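Local coordinates for protein polyphosphate kinase (Porphyromonas gingivalis, PDB 2O8R) that probably catalyses the reversible, magnesium-dependent transfer of the terminal phosphate of ATP to a growing polyphosphate chain, at residues L444-T449 with D485-V490; Y491-I496 with S507-A512; R100-Q105 with I115-H120. The protein carries 3 engineered substitutions. One frame throughout, in Å; residues are numbered along the deposited sequence.

Contact 1 of 3, residues L444-T449 with D485-V490; sequences LILYHT and DIVHDV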
loop_
_atom_site.group_PDB
_atom_site.type_symbol
_atom_site.label_atom_id
_atom_site.label_comp_id
_atom_site.label_asym_id
_atom_site.label_seq_id
_atom_site.Cartn_x
_atom_site.Cartn_y
_atom_site.Cartn_z
ATOM N N LEU A 444 -20.229 -11.999 15.308
ATOM C CA LEU A 444 -21.343 -12.873 15.646
ATOM C C LEU A 444 -21.476 -13.998 14.663
ATOM O O LEU A 444 -21.644 -13.758 13.475
ATOM C CB LEU A 444 -22.656 -12.094 15.651
ATOM C CG LEU A 444 -23.901 -12.891 16.016
ATOM C CD1 LEU A 444 -23.855 -13.378 17.467
ATOM C CD2 LEU A 444 -25.120 -12.044 15.781
ATOM N N ILE A 445 -21.412 -15.226 15.165
ATOM C CA ILE A 445 -21.644 -16.401 14.334
ATOM C C ILE A 445 -22.945 -17.056 14.776
ATOM O O ILE A 445 -23.079 -17.423 15.940
ATOM C CB ILE A 445 -20.490 -17.403 14.432
ATOM C CG1 ILE A 445 -19.200 -16.777 13.923
ATOM C CG2 ILE A 445 -20.780 -18.610 13.596
ATOM C CD1 ILE A 445 -17.988 -17.370 14.553
ATOM N N LEU A 446 -23.901 -17.189 13.854
ATOM C CA LEU A 446 -25.210 -17.764 14.189
ATOM C C LEU A 446 -25.429 -19.151 13.568
ATOM O O LEU A 446 -25.144 -19.388 12.385
ATOM C CB LEU A 446 -26.351 -16.815 13.801
ATOM C CG LEU A 446 -26.461 -15.456 14.505
ATOM C CD1 LEU A 446 -27.495 -14.598 13.803
ATOM C CD2 LEU A 446 -26.773 -15.562 16.009
ATOM N N TYR A 447 -25.934 -20.064 14.389
ATOM C CA TYR A 447 -26.250 -21.401 13.939
ATOM C C TYR A 447 -27.655 -21.454 13.371
ATOM O O TYR A 447 -28.497 -20.625 13.730
ATOM C CB TYR A 447 -26.151 -22.368 15.104
ATOM C CG TYR A 447 -24.737 -22.611 15.569
ATOM C CD1 TYR A 447 -23.737 -22.967 14.674
ATOM C CD2 TYR A 447 -24.408 -22.515 16.912
ATOM C CE1 TYR A 447 -22.442 -23.200 15.109
ATOM C CE2 TYR A 447 -23.119 -22.749 17.360
ATOM C CZ TYR A 447 -22.138 -23.086 16.460
ATOM O OH TYR A 447 -20.859 -23.311 16.928
ATOM N N HIS A 448 -27.901 -22.415 12.479
ATOM C CA HIS A 448 -29.259 -22.730 12.048
ATOM C C HIS A 448 -30.032 -23.243 13.261
ATOM O O HIS A 448 -29.558 -24.124 13.984
ATOM C CB HIS A 448 -29.259 -23.801 10.962
ATOM C CG HIS A 448 -28.835 -23.309 9.613
ATOM N ND1 HIS A 448 -27.720 -23.796 8.961
ATOM C CD2 HIS A 448 -29.389 -22.398 8.778
ATOM C CE1 HIS A 448 -27.601 -23.199 7.788
ATOM N NE2 HIS A 448 -28.601 -22.346 7.654
ATOM N N THR A 449 -31.201 -22.658 13.494
ATOM C CA THR A 449 -32.072 -23.030 14.605
ATOM C C THR A 449 -33.504 -23.034 14.082
ATOM O O THR A 449 -33.813 -22.270 13.172
ATOM C CB THR A 449 -31.969 -22.018 15.766
ATOM O OG1 THR A 449 -32.177 -20.687 15.268
ATOM C CG2 THR A 449 -30.607 -22.112 16.455
ATOM N N ASP A 485 -27.650 -15.605 26.491
ATOM C CA ASP A 485 -28.094 -14.232 26.725
ATOM C C ASP A 485 -27.270 -13.203 25.960
ATOM O O ASP A 485 -27.826 -12.265 25.375
ATOM C CB ASP A 485 -28.078 -13.903 28.207
ATOM C CG ASP A 485 -29.207 -14.570 28.957
ATOM O OD1 ASP A 485 -29.884 -15.438 28.360
ATOM O OD2 ASP A 485 -29.417 -14.226 30.140
ATOM N N ILE A 486 -25.949 -13.383 25.974
ATOM C CA ILE A 486 -25.053 -12.519 25.222
ATOM C C ILE A 486 -25.297 -12.713 23.737
ATOM O O ILE A 486 -25.429 -11.738 22.992
ATOM C CB ILE A 486 -23.561 -12.812 25.497
ATOM C CG1 ILE A 486 -23.281 -12.983 26.991
ATOM C CG2 ILE A 486 -22.688 -11.696 24.920
ATOM C CD1 ILE A 486 -23.055 -11.702 27.725
ATOM N N VAL A 487 -25.366 -13.971 23.306
ATOM C CA VAL A 487 -25.428 -14.264 21.873
ATOM C C VAL A 487 -26.708 -13.675 21.312
ATOM O O VAL A 487 -26.761 -13.272 20.147
ATOM C CB VAL A 487 -25.307 -15.773 21.561
ATOM C CG1 VAL A 487 -25.978 -16.132 20.225
ATOM C CG2 VAL A 487 -23.838 -16.211 21.574
ATOM N N HIS A 488 -27.713 -13.572 22.176
ATOM C CA HIS A 488 -28.999 -13.052 21.769
ATOM C C HIS A 488 -28.938 -11.532 21.717
ATOM O O HIS A 488 -29.541 -10.892 20.849
ATOM C CB HIS A 488 -30.101 -13.515 22.730
ATOM C CG HIS A 488 -31.464 -13.059 22.326
ATOM N ND1 HIS A 488 -32.003 -11.860 22.744
ATOM C CD2 HIS A 488 -32.381 -13.617 21.502
ATOM C CE1 HIS A 488 -33.196 -11.704 22.199
ATOM N NE2 HIS A 488 -33.445 -12.754 21.438
ATOM N N ASP A 489 -28.208 -10.964 22.668
ATOM C CA ASP A 489 -28.077 -9.522 22.789
ATOM C C ASP A 489 -27.326 -8.958 21.602
ATOM O O ASP A 489 -27.736 -7.943 21.030
ATOM C CB ASP A 489 -27.356 -9.180 24.083
ATOM C CG ASP A 489 -28.285 -9.175 25.280
ATOM O OD1 ASP A 489 -29.511 -9.248 25.064
ATOM O OD2 ASP A 489 -27.794 -9.080 26.433
ATOM N N VAL A 490 -26.239 -9.638 21.237
ATOM C CA VAL A 490 -25.452 -9.288 20.069
ATOM C C VAL A 490 -26.313 -9.479 18.817
ATOM O O VAL A 490 -26.337 -8.613 17.924
ATOM C CB VAL A 490 -24.164 -10.134 19.991
ATOM C CG1 VAL A 490 -23.458 -9.933 18.663
ATOM C CG2 VAL A 490 -23.222 -9.782 21.134
#

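Contact 2 of 3, residues Y491-I496 with S507-A512; sequences YRLFRI and SRLLVA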
loop_
_atom_site.group_PDB
_atom_site.type_symbol
_atom_site.label_atom_id
_atom_site.label_comp_id
_atom_site.label_asym_id
_atom_site.label_seq_id
_atom_site.Cartn_x
_atom_site.Cartn_y
_atom_site.Cartn_z
ATOM N N TYR A 491 -27.034 -10.601 18.777
ATOM C CA TYR A 491 -27.998 -10.866 17.720
ATOM C C TYR A 491 -28.933 -9.680 17.519
ATOM O O TYR A 491 -29.088 -9.162 16.408
ATOM C CB TYR A 491 -28.824 -12.101 18.059
ATOM C CG TYR A 491 -30.063 -12.228 17.208
ATOM C CD1 TYR A 491 -29.985 -12.742 15.923
ATOM C CD2 TYR A 491 -31.310 -11.831 17.684
ATOM C CE1 TYR A 491 -31.101 -12.850 15.128
ATOM C CE2 TYR A 491 -32.432 -11.939 16.895
ATOM C CZ TYR A 491 -32.318 -12.452 15.615
ATOM O OH TYR A 491 -33.428 -12.566 14.806
ATOM N N ARG A 492 -29.548 -9.265 18.618
ATOM C CA ARG A 492 -30.486 -8.163 18.631
ATOM C C ARG A 492 -29.818 -6.855 18.255
ATOM O O ARG A 492 -30.401 -6.056 17.521
ATOM C CB ARG A 492 -31.138 -8.040 20.010
ATOM C CG ARG A 492 -32.131 -6.920 20.107
ATOM C CD ARG A 492 -32.719 -6.801 21.496
ATOM N NE ARG A 492 -33.976 -7.528 21.631
ATOM C CZ ARG A 492 -34.199 -8.475 22.531
ATOM N NH1 ARG A 492 -33.252 -8.813 23.397
ATOM N NH2 ARG A 492 -35.373 -9.082 22.567
ATOM N N LEU A 493 -28.598 -6.642 18.749
ATOM C CA LEU A 493 -27.839 -5.432 18.418
ATOM C C LEU A 493 -27.679 -5.271 16.906
ATOM O O LEU A 493 -27.947 -4.194 16.362
ATOM C CB LEU A 493 -26.472 -5.428 19.092
ATOM C CG LEU A 493 -25.520 -4.269 18.760
ATOM C CD1 LEU A 493 -26.141 -2.904 19.045
ATOM C CD2 LEU A 493 -24.173 -4.437 19.491
ATOM N N PHE A 494 -27.270 -6.339 16.224
ATOM C CA PHE A 494 -27.017 -6.222 14.800
ATOM C C PHE A 494 -28.286 -5.987 13.996
ATOM O O PHE A 494 -28.253 -5.330 12.960
ATOM C CB PHE A 494 -26.279 -7.430 14.267
ATOM C CG PHE A 494 -24.794 -7.393 14.495
ATOM C CD1 PHE A 494 -23.992 -6.543 13.761
ATOM C CD2 PHE A 494 -24.196 -8.237 15.423
ATOM C CE1 PHE A 494 -22.617 -6.521 13.943
ATOM C CE2 PHE A 494 -22.814 -8.219 15.620
ATOM C CZ PHE A 494 -22.024 -7.361 14.880
ATOM N N ARG A 495 -29.404 -6.512 14.471
ATOM C CA ARG A 495 -30.667 -6.281 13.792
ATOM C C ARG A 495 -31.058 -4.827 13.922
ATOM O O ARG A 495 -31.507 -4.212 12.955
ATOM C CB ARG A 495 -31.764 -7.179 14.351
ATOM C CG ARG A 495 -31.802 -8.530 13.699
ATOM C CD ARG A 495 -32.867 -9.424 14.290
ATOM N NE ARG A 495 -34.171 -8.781 14.368
ATOM C CZ ARG A 495 -35.039 -8.699 13.367
ATOM N NH1 ARG A 495 -34.754 -9.222 12.181
ATOM N NH2 ARG A 495 -36.198 -8.085 13.555
ATOM N N ILE A 496 -30.882 -4.286 15.123
ATOM C CA ILE A 496 -31.081 -2.865 15.352
ATOM C C ILE A 496 -30.168 -2.021 14.442
ATOM O O ILE A 496 -30.634 -1.094 13.793
ATOM C CB ILE A 496 -30.909 -2.496 16.845
ATOM C CG1 ILE A 496 -32.028 -3.135 17.677
ATOM C CG2 ILE A 496 -30.907 -0.978 17.037
ATOM C CD1 ILE A 496 -31.965 -2.833 19.170
ATOM N N SER A 507 -30.246 -8.461 27.777
ATOM C CA SER A 507 -30.175 -9.267 29.009
ATOM C C SER A 507 -28.956 -8.964 29.867
ATOM O O SER A 507 -29.064 -8.821 31.081
ATOM C CB SER A 507 -30.181 -10.769 28.703
ATOM O OG SER A 507 -31.245 -11.125 27.847
ATOM N N ARG A 508 -27.789 -8.917 29.239
ATOM C CA ARG A 508 -26.540 -8.766 29.975
ATOM C C ARG A 508 -25.683 -7.693 29.341
ATOM O O ARG A 508 -24.879 -7.060 30.015
ATOM C CB ARG A 508 -25.754 -10.071 29.978
ATOM C CG ARG A 508 -26.544 -11.302 30.390
ATOM C CD ARG A 508 -26.668 -11.398 31.879
ATOM N NE ARG A 508 -26.878 -12.773 32.312
ATOM C CZ ARG A 508 -26.656 -13.200 33.551
ATOM N NH1 ARG A 508 -26.211 -12.359 34.476
ATOM N NH2 ARG A 508 -26.873 -14.472 33.861
ATOM N N LEU A 509 -25.871 -7.495 28.040
ATOM C CA LEU A 509 -25.060 -6.563 27.265
ATOM C C LEU A 509 -25.364 -5.107 27.602
ATOM O O LEU A 509 -26.492 -4.767 27.934
ATOM C CB LEU A 509 -25.309 -6.803 25.781
ATOM C CG LEU A 509 -24.336 -6.209 24.775
ATOM C CD1 LEU A 509 -22.947 -6.739 25.080
ATOM C CD2 LEU A 509 -24.786 -6.513 23.334
ATOM N N LEU A 510 -24.356 -4.252 27.514
ATOM C CA LEU A 510 -24.570 -2.820 27.679
ATOM C C LEU A 510 -24.277 -2.070 26.400
ATOM O O LEU A 510 -23.138 -2.066 25.936
ATOM C CB LEU A 510 -23.656 -2.268 28.757
ATOM C CG LEU A 510 -23.771 -2.886 30.134
ATOM C CD1 LEU A 510 -22.935 -2.051 31.084
ATOM C CD2 LEU A 510 -25.222 -2.902 30.552
ATOM N N VAL A 511 -25.298 -1.429 25.842
ATOM C CA VAL A 511 -25.142 -0.630 24.626
ATOM C C VAL A 511 -25.370 0.863 24.885
ATOM O O VAL A 511 -26.274 1.250 25.618
ATOM C CB VAL A 511 -26.066 -1.124 23.505
ATOM C CG1 VAL A 511 -25.714 -0.455 22.187
ATOM C CG2 VAL A 511 -25.955 -2.645 23.361
ATOM N N ALA A 512 -24.524 1.693 24.294
ATOM C CA ALA A 512 -24.595 3.132 24.482
ATOM C C ALA A 512 -25.843 3.681 23.804
ATOM O O ALA A 512 -26.267 3.168 22.771
ATOM C CB ALA A 512 -23.337 3.797 23.927
#

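Contact 3 of 3, residues R100-Q105 with I115-H120; sequences RIFYDQ and IRLRTH. With SO4 (sulfate ion), chain J; SO4 (sulfate ion), chain H.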
loop_
_atom_site.group_PDB
_atom_site.type_symbol
_atom_site.label_atom_id
_atom_site.label_comp_id
_atom_site.label_asym_id
_atom_site.label_seq_id
_atom_site.Cartn_x
_atom_site.Cartn_y
_atom_site.Cartn_z
ATOM N N ARG A 100 17.431 17.732 23.870
ATOM C CA ARG A 100 18.353 17.274 24.896
ATOM C C ARG A 100 18.480 15.753 24.863
ATOM O O ARG A 100 19.582 15.226 24.821
ATOM C CB ARG A 100 17.928 17.762 26.283
ATOM C CG ARG A 100 18.640 19.025 26.731
ATOM C CD ARG A 100 18.293 19.385 28.165
ATOM N NE ARG A 100 17.011 20.076 28.256
ATOM C CZ ARG A 100 15.972 19.663 28.974
ATOM N NH1 ARG A 100 16.052 18.556 29.703
ATOM N NH2 ARG A 100 14.850 20.372 28.969
ATOM N N ILE A 101 17.353 15.048 24.841
ATOM C CA ILE A 101 17.381 13.591 24.743
ATOM C C ILE A 101 18.086 13.155 23.466
ATOM O O ILE A 101 18.941 12.276 23.495
ATOM C CB ILE A 101 15.967 12.992 24.818
ATOM C CG1 ILE A 101 15.344 13.342 26.161
ATOM C CG2 ILE A 101 16.011 11.485 24.725
ATOM C CD1 ILE A 101 13.878 13.125 26.233
ATOM N N PHE A 102 17.758 13.811 22.357
ATOM C CA PHE A 102 18.284 13.419 21.052
ATOM C C PHE A 102 19.791 13.615 20.924
ATOM O O PHE A 102 20.519 12.699 20.536
ATOM C CB PHE A 102 17.557 14.165 19.935
ATOM C CG PHE A 102 17.987 13.755 18.558
ATOM C CD1 PHE A 102 17.703 12.482 18.077
ATOM C CD2 PHE A 102 18.668 14.642 17.736
ATOM C CE1 PHE A 102 18.093 12.098 16.810
ATOM C CE2 PHE A 102 19.059 14.260 16.467
ATOM C CZ PHE A 102 18.776 12.984 16.005
ATOM N N TYR A 103 20.251 14.809 21.267
ATOM C CA TYR A 103 21.655 15.154 21.108
ATOM C C TYR A 103 22.537 14.684 22.254
ATOM O O TYR A 103 23.703 14.360 22.044
ATOM C CB TYR A 103 21.809 16.663 20.964
ATOM C CG TYR A 103 21.385 17.200 19.628
ATOM C CD1 TYR A 103 22.081 16.867 18.485
ATOM C CD2 TYR A 103 20.302 18.057 19.514
ATOM C CE1 TYR A 103 21.710 17.364 17.260
ATOM C CE2 TYR A 103 19.926 18.559 18.296
ATOM C CZ TYR A 103 20.634 18.207 17.168
ATOM O OH TYR A 103 20.270 18.692 15.937
ATOM N N ASP A 104 21.993 14.675 23.468
ATOM C CA ASP A 104 22.794 14.360 24.645
ATOM C C ASP A 104 22.772 12.893 25.007
ATOM O O ASP A 104 23.638 12.423 25.739
ATOM C CB ASP A 104 22.357 15.191 25.855
ATOM C CG ASP A 104 22.378 16.665 25.575
ATOM O OD1 ASP A 104 23.227 17.086 24.766
ATOM O OD2 ASP A 104 21.552 17.399 26.153
ATOM N N GLN A 105 21.789 12.162 24.508
ATOM C CA GLN A 105 21.660 10.777 24.916
ATOM C C GLN A 105 21.559 9.818 23.740
ATOM O O GLN A 105 22.407 8.937 23.586
ATOM C CB GLN A 105 20.488 10.614 25.880
ATOM C CG GLN A 105 20.730 11.214 27.246
ATOM C CD GLN A 105 19.539 11.071 28.181
ATOM O OE1 GLN A 105 18.419 10.785 27.748
ATOM N NE2 GLN A 105 19.777 11.274 29.476
ATOM N N ILE A 115 26.766 2.933 15.881
ATOM C CA ILE A 115 25.918 3.661 14.933
ATOM C C ILE A 115 26.303 5.133 14.949
ATOM O O ILE A 115 26.276 5.775 15.997
ATOM C CB ILE A 115 24.410 3.558 15.288
ATOM C CG1 ILE A 115 24.079 2.206 15.938
ATOM C CG2 ILE A 115 23.523 3.863 14.069
ATOM C CD1 ILE A 115 23.610 1.126 15.002
ATOM N N ARG A 116 26.677 5.671 13.792
ATOM C CA ARG A 116 26.958 7.094 13.708
ATOM C C ARG A 116 25.936 7.757 12.813
ATOM O O ARG A 116 25.934 7.587 11.589
ATOM C CB ARG A 116 28.391 7.368 13.260
ATOM C CG ARG A 116 28.912 8.724 13.725
ATOM C CD ARG A 116 30.294 8.605 14.367
ATOM N NE ARG A 116 31.358 9.162 13.541
ATOM C CZ ARG A 116 31.749 10.432 13.585
ATOM N NH1 ARG A 116 31.163 11.287 14.415
ATOM N NH2 ARG A 116 32.726 10.855 12.794
ATOM N N LEU A 117 25.016 8.467 13.451
ATOM C CA LEU A 117 24.052 9.248 12.725
ATOM C C LEU A 117 24.695 10.598 12.641
ATOM O O LEU A 117 24.806 11.302 13.642
ATOM C CB LEU A 117 22.718 9.323 13.468
ATOM C CG LEU A 117 21.653 10.202 12.786
ATOM C CD1 LEU A 117 21.513 9.872 11.302
ATOM C CD2 LEU A 117 20.310 10.078 13.473
ATOM N N ARG A 118 25.154 10.949 11.454
ATOM C CA ARG A 118 25.936 12.157 11.317
ATOM C C ARG A 118 25.069 13.384 11.373
ATOM O O ARG A 118 23.988 13.451 10.779
ATOM C CB ARG A 118 26.821 12.132 10.066
ATOM C CG ARG A 118 28.191 11.511 10.336
ATOM C CD ARG A 118 29.266 12.092 9.429
ATOM N NE ARG A 118 29.548 11.198 8.316
ATOM C CZ ARG A 118 30.561 10.343 8.292
ATOM N NH1 ARG A 118 31.400 10.273 9.313
ATOM N NH2 ARG A 118 30.736 9.558 7.247
ATOM N N THR A 119 25.555 14.360 12.116
ATOM C CA THR A 119 24.814 15.572 12.344
ATOM C C THR A 119 25.538 16.734 11.648
ATOM O O THR A 119 24.977 17.817 11.471
ATOM C CB THR A 119 24.635 15.765 13.851
ATOM O OG1 THR A 119 23.306 16.213 14.130
ATOM C CG2 THR A 119 25.666 16.719 14.415
ATOM N N HIS A 120 26.781 16.470 11.233
ATOM C CA HIS A 120 27.569 17.369 10.382
ATOM C C HIS A 120 28.025 16.635 9.120
ATOM O O HIS A 120 27.764 15.429 8.971
ATOM C CB HIS A 120 28.777 17.904 11.145
ATOM C CG HIS A 120 28.432 18.500 12.477
ATOM N ND1 HIS A 120 28.988 18.057 13.658
ATOM C CD2 HIS A 120 27.579 19.496 12.813
ATOM C CE1 HIS A 120 28.501 18.762 14.664
ATOM N NE2 HIS A 120 27.641 19.639 14.179
HETATM S S SO4 J . 28.692 14.377 13.294
HETATM O O1 SO4 J . 29.816 13.513 13.644
HETATM O O2 SO4 J . 28.853 15.660 13.964
HETATM O O3 SO4 J . 28.668 14.569 11.847
HETATM O O4 SO4 J . 27.446 13.771 13.750
HETATM S S SO4 H . 33.874 12.183 10.003
HETATM O O1 SO4 H . 34.449 10.967 10.580
HETATM O O2 SO4 H . 34.535 13.352 10.576
HETATM O O3 SO4 H . 34.044 12.165 8.548
HETATM O O4 SO4 H . 32.454 12.259 10.326
#

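Contact 1 of 3, residues L444-T449 with D485-V490
Leu-444 and Val-490 lie alongside each other, their side chains running in opposite directions, so that CG1 of Val-490 touches the leucine along its length, from CB to both end methyls. The closest approach is 3.7 Å, between this CG1 and CD1 of Leu-444, with CB and CD2 of the leucine scarcely farther off. Val-490 presents this methyl because CG1 stands opposite its backbone N (chi1 171°). One helical turn earlier, Val-487 takes both leucines of the strand with its own CG1, which is 4.4 Å from CD1 of Leu-444 and 4.3 Å from CD2 of Leu-446. This is the layered alpha/beta build of a phospholipase D-like domain: helix 484-497 lies across one face of the sheet, its segment 485-490 running at 106° to the strand segment 444-447, while Ile-445 turns to the other face and meets Met-337 of helix 336-342. Strands 370-377 and 457-462 flank 442-447, both antiparallel to it. From the second of these, Ala-459 also touches Val-487 and Val-490.

Contact 2 of 3, residues Y491-I496 with S507-A512
Leu-493 reaches from helix 484-497 toward Leu-509 and Val-511, and these three buried side chains form the apolar contact across a domain boundary. The helix packs on the sheet of the first C-terminal domain of the kinase, whereas strand 510-511 is an outermost strand of the mixed sheet in the second; both domains belong to the phospholipase D clan, and the contact shows how a connecting chain can be folded back onto the helix it has just left. At the start of the second segment the anchoring is polar. The carboxylate of Asp-489, one turn before Leu-493 on the same helix, accepts hydrogen bonds from three successive backbone amides: OD1 takes Ser-507 N, and OD2 takes both Arg-508 N and Leu-509 N. Three bonds should fix the carboxylate's rotation and hold the approach to the strand against the helix.

At Leu-509 the contact turns apolar, with its CD2 methyl 4.4 Å from CD2 of Leu-493. Leu-510 sends its side chain away from this helix and onto Met-516 and Ala-519 of helix 516-532, while its backbone pairs with Ala-630 of strand 629-632. Val-511 then brings the chain back toward Leu-493, whose CA is 8.3 Å from the CA of Val-511. The valine is also about 10 Å, side chain to side chain, from His-439, the predicted phosphohistidine. Leu-493 can serve both partners because its CG stands opposite the backbone N (chi1 176°), carrying the two branch methyls out from the helix. The side chains of Leu-493 and Val-511 cross at a slant, and CD1 of the leucine stops 4.0 Å from CG1 of the valine.

Contact 3 of 3, residues R100-Q105 with I115-H120
Phe-102 and Leu-117 meet at about a right angle, the CD2 methyl of the leucine lying at the ring edge, 4.1 Å from CZ. Next to them Thr-119 brings OG1 to the edge of the Tyr-103 ring, in its plane and 3.7 Å from CE1. One face of that tyrosine ring is covered by Phe-102, whose CD2 sits 3.9 Å above the ring centre. The threonine hydroxyl also has a weak hydrogen bond with Tyr-300 OH.

Outside this shell, the chain at Thr-119 and His-120 offers its amides to a sulfate. Thr-119 N bonds to O4 of sulfate J at 2.6 Å, and His-120 N to O3 of that ion at 2.7 Å, with N-H...O angles near 150°, moderately bent. Arg-116 lies between two ions: its NH1 is near O1 of sulfate J, and its NH2 makes a weak bond to O1 of sulfate H at 2.8 Å. Further out, the junction joins helix 83-112 of the N-terminal domain to the edge strand of a three-stranded sheet, where 115-118 pairs in parallel with 204-208; Leu-117 also rests on Leu-107 of that helix.

The junction is thus apolar toward the helix and cationic on its outer side. The sulfates probably come from the crystallisation liquor, yet their binding by amides and arginine is consistent with a surface that can take up oxyanions.

How the contacts relate
Contacts 1 and 2 share helix 484-497 and stand 11 Å apart, centre to centre; contact 3 lies more than 50 Å from either, across the centre of the chain. The first two are buried and meet mainly through aliphatic side chains, one turning the helix to the sheet of its own domain, the other to the edge strand of the next. Asp-489 joins them, since it comes from the helix segment of contact 1 and binds backbone amides in contact 2. Contact 3, only partly buried, joins a long helix of the N-terminal domain to a short strand, mainly through aromatic and aliphatic groups, while sulfates bind along its segment 115-120.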